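PDB 2GA8: ATP-dependent kinase YFH7 from Saccharomyces cerevisiae, which acts as an ATP-dependent kinase and could be involved in assembling the endoplasmic reticulum membrane. Local coordinates for residues Val124-Ile136 against Ser188-Ile201. Sequence-based numbering, arbitrary orientation.
With SO4 (sulfate ion), chain I.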
loop_
_atom_site.group_PDB
_atom_site.type_symbol
_atom_site.label_atom_id
_atom_site.label_comp_id
_atom_site.label_asym_id
_atom_site.label_seq_id
_atom_site.Cartn_x
_atom_site.Cartn_y
_atom_site.Cartn_z
ATOM N N VAL A 124 14.994 -1.509 -3.305
ATOM C CA VAL A 124 14.461 -0.819 -4.472
ATOM C C VAL A 124 14.073 0.578 -4.005
ATOM O O VAL A 124 13.240 0.724 -3.111
ATOM C CB VAL A 124 13.212 -1.536 -5.025
ATOM C CG1 VAL A 124 12.604 -0.727 -6.172
ATOM C CG2 VAL A 124 13.588 -2.940 -5.497
ATOM N N VAL A 125 14.694 1.600 -4.591
ATOM C CA VAL A 125 14.413 2.981 -4.212
ATOM C C VAL A 125 14.061 3.848 -5.410
ATOM O O VAL A 125 14.463 3.563 -6.537
ATOM C CB VAL A 125 15.617 3.639 -3.489
ATOM C CG1 VAL A 125 15.863 2.955 -2.157
ATOM C CG2 VAL A 125 16.868 3.561 -4.365
ATOM N N ALA A 126 13.295 4.902 -5.149
ATOM C CA ALA A 126 12.898 5.834 -6.191
ATOM C C ALA A 126 13.239 7.252 -5.736
ATOM O O ALA A 126 14.203 7.450 -5.001
ATOM C CB ALA A 126 11.411 5.700 -6.491
ATOM N N ARG A 127 12.444 8.236 -6.136
ATOM C CA ARG A 127 12.771 9.613 -5.784
ATOM C C ARG A 127 12.792 9.956 -4.298
ATOM O O ARG A 127 13.363 10.968 -3.913
ATOM C CB ARG A 127 11.865 10.585 -6.547
ATOM C CG ARG A 127 10.443 10.746 -6.040
ATOM C CD ARG A 127 9.716 11.715 -6.972
ATOM N NE ARG A 127 8.768 12.583 -6.282
ATOM C CZ ARG A 127 7.459 12.364 -6.209
ATOM N NH1 ARG A 127 6.924 11.291 -6.784
ATOM N NH2 ARG A 127 6.681 13.231 -5.575
ATOM N N GLY A 128 12.194 9.108 -3.468
ATOM C CA GLY A 128 12.178 9.361 -2.038
ATOM C C GLY A 128 13.429 8.858 -1.334
ATOM O O GLY A 128 13.665 9.164 -0.166
ATOM N N GLY A 129 14.238 8.077 -2.040
ATOM C CA GLY A 129 15.457 7.571 -1.436
ATOM C C GLY A 129 15.224 6.377 -0.533
ATOM O O GLY A 129 14.167 5.748 -0.577
ATOM N N THR A 130 16.205 6.074 0.312
ATOM C CA THR A 130 16.111 4.921 1.200
ATOM C C THR A 130 14.947 4.920 2.184
ATOM O O THR A 130 14.515 3.855 2.625
ATOM C CB THR A 130 17.416 4.730 1.997
ATOM O OG1 THR A 130 17.659 5.887 2.802
ATOM C CG2 THR A 130 18.582 4.519 1.050
ATOM N N ALA A 131 14.435 6.098 2.527
ATOM C CA ALA A 131 13.330 6.193 3.478
ATOM C C ALA A 131 12.062 5.483 3.003
ATOM O O ALA A 131 11.254 5.041 3.817
ATOM C CB ALA A 131 13.023 7.655 3.783
ATOM N N ASN A 132 11.879 5.381 1.689
ATOM C CA ASN A 132 10.696 4.713 1.146
ATOM C C ASN A 132 11.089 3.440 0.408
ATOM O O ASN A 132 10.343 2.942 -0.435
ATOM C CB ASN A 132 9.960 5.642 0.177
ATOM C CG ASN A 132 9.620 6.981 0.800
ATOM O OD1 ASN A 132 10.009 8.029 0.291
ATOM N ND2 ASN A 132 8.886 6.951 1.903
ATOM N N ALA A 133 12.264 2.912 0.724
ATOM C CA ALA A 133 12.748 1.710 0.062
ATOM C C ALA A 133 11.878 0.478 0.281
ATOM O O ALA A 133 11.295 0.286 1.352
ATOM C CB ALA A 133 14.184 1.406 0.514
ATOM N N ILE A 134 11.797 -0.339 -0.764
ATOM C CA ILE A 134 11.085 -1.613 -0.735
ATOM C C ILE A 134 12.245 -2.600 -0.657
ATOM O O ILE A 134 13.247 -2.422 -1.349
ATOM C CB ILE A 134 10.309 -1.863 -2.046
ATOM C CG1 ILE A 134 9.166 -0.854 -2.174
ATOM C CG2 ILE A 134 9.790 -3.303 -2.083
ATOM C CD1 ILE A 134 8.572 -0.784 -3.572
ATOM N N ARG A 135 12.130 -3.620 0.187
ATOM C CA ARG A 135 13.205 -4.597 0.320
ATOM C C ARG A 135 12.729 -5.995 -0.021
ATOM O O ARG A 135 11.662 -6.423 0.414
ATOM C CB ARG A 135 13.781 -4.566 1.738
ATOM C CG ARG A 135 14.500 -3.263 2.061
ATOM C CD ARG A 135 15.255 -3.345 3.379
ATOM N NE ARG A 135 16.073 -2.154 3.595
ATOM C CZ ARG A 135 15.584 -0.931 3.768
ATOM N NH1 ARG A 135 14.271 -0.730 3.756
ATOM N NH2 ARG A 135 16.406 0.095 3.940
ATOM N N ILE A 136 13.526 -6.698 -0.817
ATOM C CA ILE A 136 13.189 -8.050 -1.236
ATOM C C ILE A 136 14.280 -9.011 -0.769
ATOM O O ILE A 136 15.463 -8.789 -1.028
ATOM C CB ILE A 136 13.061 -8.120 -2.767
ATOM C CG1 ILE A 136 12.116 -7.017 -3.256
ATOM C CG2 ILE A 136 12.529 -9.487 -3.186
ATOM C CD1 ILE A 136 12.045 -6.896 -4.754
ATOM N N SER A 188 1.753 15.033 -4.341
ATOM C CA SER A 188 3.153 15.279 -4.656
ATOM C C SER A 188 4.124 15.107 -3.495
ATOM O O SER A 188 5.333 15.266 -3.679
ATOM C CB SER A 188 3.318 16.685 -5.249
ATOM O OG SER A 188 2.991 17.679 -4.295
ATOM N N THR A 189 3.616 14.777 -2.309
ATOM C CA THR A 189 4.493 14.593 -1.151
ATOM C C THR A 189 4.698 13.123 -0.785
ATOM O O THR A 189 5.086 12.803 0.335
ATOM C CB THR A 189 3.980 15.366 0.102
ATOM O OG1 THR A 189 2.665 14.926 0.449
ATOM C CG2 THR A 189 3.968 16.861 -0.167
ATOM N N PHE A 190 4.447 12.239 -1.748
ATOM C CA PHE A 190 4.619 10.793 -1.569
ATOM C C PHE A 190 5.507 10.303 -2.704
ATOM O O PHE A 190 5.485 10.871 -3.801
ATOM C CB PHE A 190 3.285 10.055 -1.696
ATOM C CG PHE A 190 2.361 10.240 -0.537
ATOM C CD1 PHE A 190 2.342 9.320 0.507
ATOM C CD2 PHE A 190 1.476 11.315 -0.504
ATOM C CE1 PHE A 190 1.451 9.464 1.564
ATOM C CE2 PHE A 190 0.582 11.470 0.548
ATOM C CZ PHE A 190 0.564 10.543 1.585
ATOM N N ASP A 191 6.286 9.257 -2.449
ATOM C CA ASP A 191 7.126 8.696 -3.501
ATOM C C ASP A 191 6.194 7.822 -4.351
ATOM O O ASP A 191 6.151 6.597 -4.195
ATOM C CB ASP A 191 8.250 7.835 -2.908
ATOM C CG ASP A 191 9.270 7.416 -3.949
ATOM O OD1 ASP A 191 8.952 7.470 -5.156
ATOM O OD2 ASP A 191 10.387 7.023 -3.568
ATOM N N SER A 192 5.434 8.459 -5.238
ATOM C CA SER A 192 4.503 7.738 -6.099
ATOM C C SER A 192 5.238 6.772 -7.021
ATOM O O SER A 192 4.682 5.741 -7.413
ATOM C CB SER A 192 3.680 8.720 -6.943
ATOM O OG SER A 192 4.517 9.478 -7.792
ATOM N N ASN A 193 6.481 7.117 -7.363
ATOM C CA ASN A 193 7.327 6.298 -8.232
ATOM C C ASN A 193 7.516 4.907 -7.626
ATOM O O ASN A 193 7.298 3.884 -8.283
ATOM C CB ASN A 193 8.733 6.916 -8.380
ATOM C CG ASN A 193 8.713 8.396 -8.755
ATOM O OD1 ASN A 193 7.828 9.143 -8.357
ATOM N ND2 ASN A 193 9.730 8.827 -9.498
ATOM N N ASN A 194 7.948 4.878 -6.369
ATOM C CA ASN A 194 8.195 3.607 -5.705
ATOM C C ASN A 194 6.918 2.875 -5.311
ATOM O O ASN A 194 6.915 1.648 -5.219
ATOM C CB ASN A 194 9.108 3.795 -4.484
ATOM C CG ASN A 194 10.198 2.738 -4.407
ATOM O OD1 ASN A 194 10.679 2.392 -3.326
ATOM N ND2 ASN A 194 10.597 2.223 -5.561
ATOM N N PHE A 195 5.831 3.604 -5.071
ATOM C CA PHE A 195 4.591 2.923 -4.730
ATOM C C PHE A 195 4.119 2.187 -5.983
ATOM O O PHE A 195 3.666 1.045 -5.924
ATOM C CB PHE A 195 3.511 3.900 -4.277
ATOM C CG PHE A 195 2.310 3.214 -3.704
ATOM C CD1 PHE A 195 2.300 2.807 -2.374
ATOM C CD2 PHE A 195 1.232 2.877 -4.514
ATOM C CE1 PHE A 195 1.234 2.070 -1.859
ATOM C CE2 PHE A 195 0.162 2.137 -4.008
ATOM C CZ PHE A 195 0.166 1.734 -2.683
ATOM N N LEU A 196 4.218 2.854 -7.126
ATOM C CA LEU A 196 3.831 2.229 -8.380
ATOM C C LEU A 196 4.718 1.001 -8.584
ATOM O O LEU A 196 4.254 -0.041 -9.044
ATOM C CB LEU A 196 4.013 3.205 -9.547
ATOM C CG LEU A 196 3.764 2.626 -10.944
ATOM C CD1 LEU A 196 2.344 2.068 -11.021
ATOM C CD2 LEU A 196 3.972 3.719 -11.999
ATOM N N GLN A 197 5.995 1.115 -8.224
ATOM C CA GLN A 197 6.908 -0.006 -8.383
ATOM C C GLN A 197 6.474 -1.169 -7.494
ATOM O O GLN A 197 6.592 -2.325 -7.884
ATOM C CB GLN A 197 8.345 0.411 -8.053
ATOM C CG GLN A 197 9.397 -0.607 -8.484
ATOM C CD GLN A 197 9.314 -0.956 -9.967
ATOM O OE1 GLN A 197 9.127 -0.084 -10.811
ATOM N NE2 GLN A 197 9.468 -2.236 -10.284
ATOM N N LEU A 198 5.977 -0.873 -6.296
ATOM C CA LEU A 198 5.505 -1.948 -5.426
ATOM C C LEU A 198 4.326 -2.626 -6.122
ATOM O O LEU A 198 4.200 -3.848 -6.093
ATOM C CB LEU A 198 5.055 -1.401 -4.063
ATOM C CG LEU A 198 4.366 -2.409 -3.132
ATOM C CD1 LEU A 198 5.316 -3.554 -2.809
ATOM C CD2 LEU A 198 3.922 -1.704 -1.845
ATOM N N CYS A 199 3.464 -1.834 -6.753
ATOM C CA CYS A 199 2.312 -2.406 -7.448
ATOM C C CYS A 199 2.733 -3.292 -8.615
ATOM O O CYS A 199 2.102 -4.309 -8.866
ATOM C CB CYS A 199 1.365 -1.309 -7.927
ATOM S SG CYS A 199 0.564 -0.445 -6.564
ATOM N N LYS A 200 3.808 -2.921 -9.312
ATOM C CA LYS A 200 4.295 -3.737 -10.429
ATOM C C LYS A 200 4.856 -5.056 -9.885
ATOM O O LYS A 200 4.710 -6.111 -10.500
ATOM C CB LYS A 200 5.399 -3.007 -11.195
ATOM C CG LYS A 200 4.946 -1.756 -11.921
ATOM C CD LYS A 200 6.073 -1.214 -12.799
ATOM C CE LYS A 200 5.601 -0.055 -13.658
ATOM N NZ LYS A 200 6.693 0.423 -14.555
ATOM N N ILE A 201 5.516 -4.978 -8.735
ATOM C CA ILE A 201 6.083 -6.153 -8.094
ATOM C C ILE A 201 4.943 -7.069 -7.665
ATOM O O ILE A 201 4.989 -8.281 -7.880
ATOM C CB ILE A 201 6.930 -5.748 -6.861
ATOM C CG1 ILE A 201 8.230 -5.093 -7.333
ATOM C CG2 ILE A 201 7.202 -6.960 -5.977
ATOM C CD1 ILE A 201 9.086 -4.539 -6.218
HETATM S S SO4 I . 5.954 3.530 -16.402
HETATM O O1 SO4 I . 5.868 4.476 -15.271
HETATM O O2 SO4 I . 7.135 2.664 -16.225
HETATM O O3 SO4 I . 4.735 2.700 -16.445
HETATM O O4 SO4 I . 6.081 4.283 -17.666
HETATM O O HOH W 1 12.196 5.287 -2.531
HETATM O O HOH W 2 4.039 12.122 -6.224
#
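Asp191 caps its own helix, 192-206, through OD1 and holds Gly128 N of the 126-129 turn through OD2. OD1 accepts from Asn194 N (3.0 Å), the capping bond, while OD2 takes Gly128 N at 2.8 Å; each donor stands above the carboxylate plane. Aspartate is short enough to do both, its CG set anti to the backbone N (chi1 -171°). Packing is tight here: Ala126 CB lies 3.5 Å from Asn193 CB, the small alanine letting the turn sit close, and a side chain on Gly128 would strike Asp191 OD2. Arg127 bends at chi3, and its NH1 gives Asn193 OD1 a 2.8 Å bond within the guanidinium plane and Ser192 OG, also bonded to Glu275, a weak one. Asn193 ND2 is held by Phe106 O and Asp103 O. A leucine in place of Arg127 would probably leave Asn193 OD1 and Val101 O, which NE binds, without their donor. Ile134 CD1 still packs closely on Leu198 CB at 3.6 Å, but farther along the contact loosens: Ile136 and Ile201 meet tip to tip, CD1 to CD1 at 4.1 Å. Helix 192-206 thus packs on the beta-hairpin of strands 123-125 and 134-136, its N-cap aspartate held to the type I turn that begins their connection.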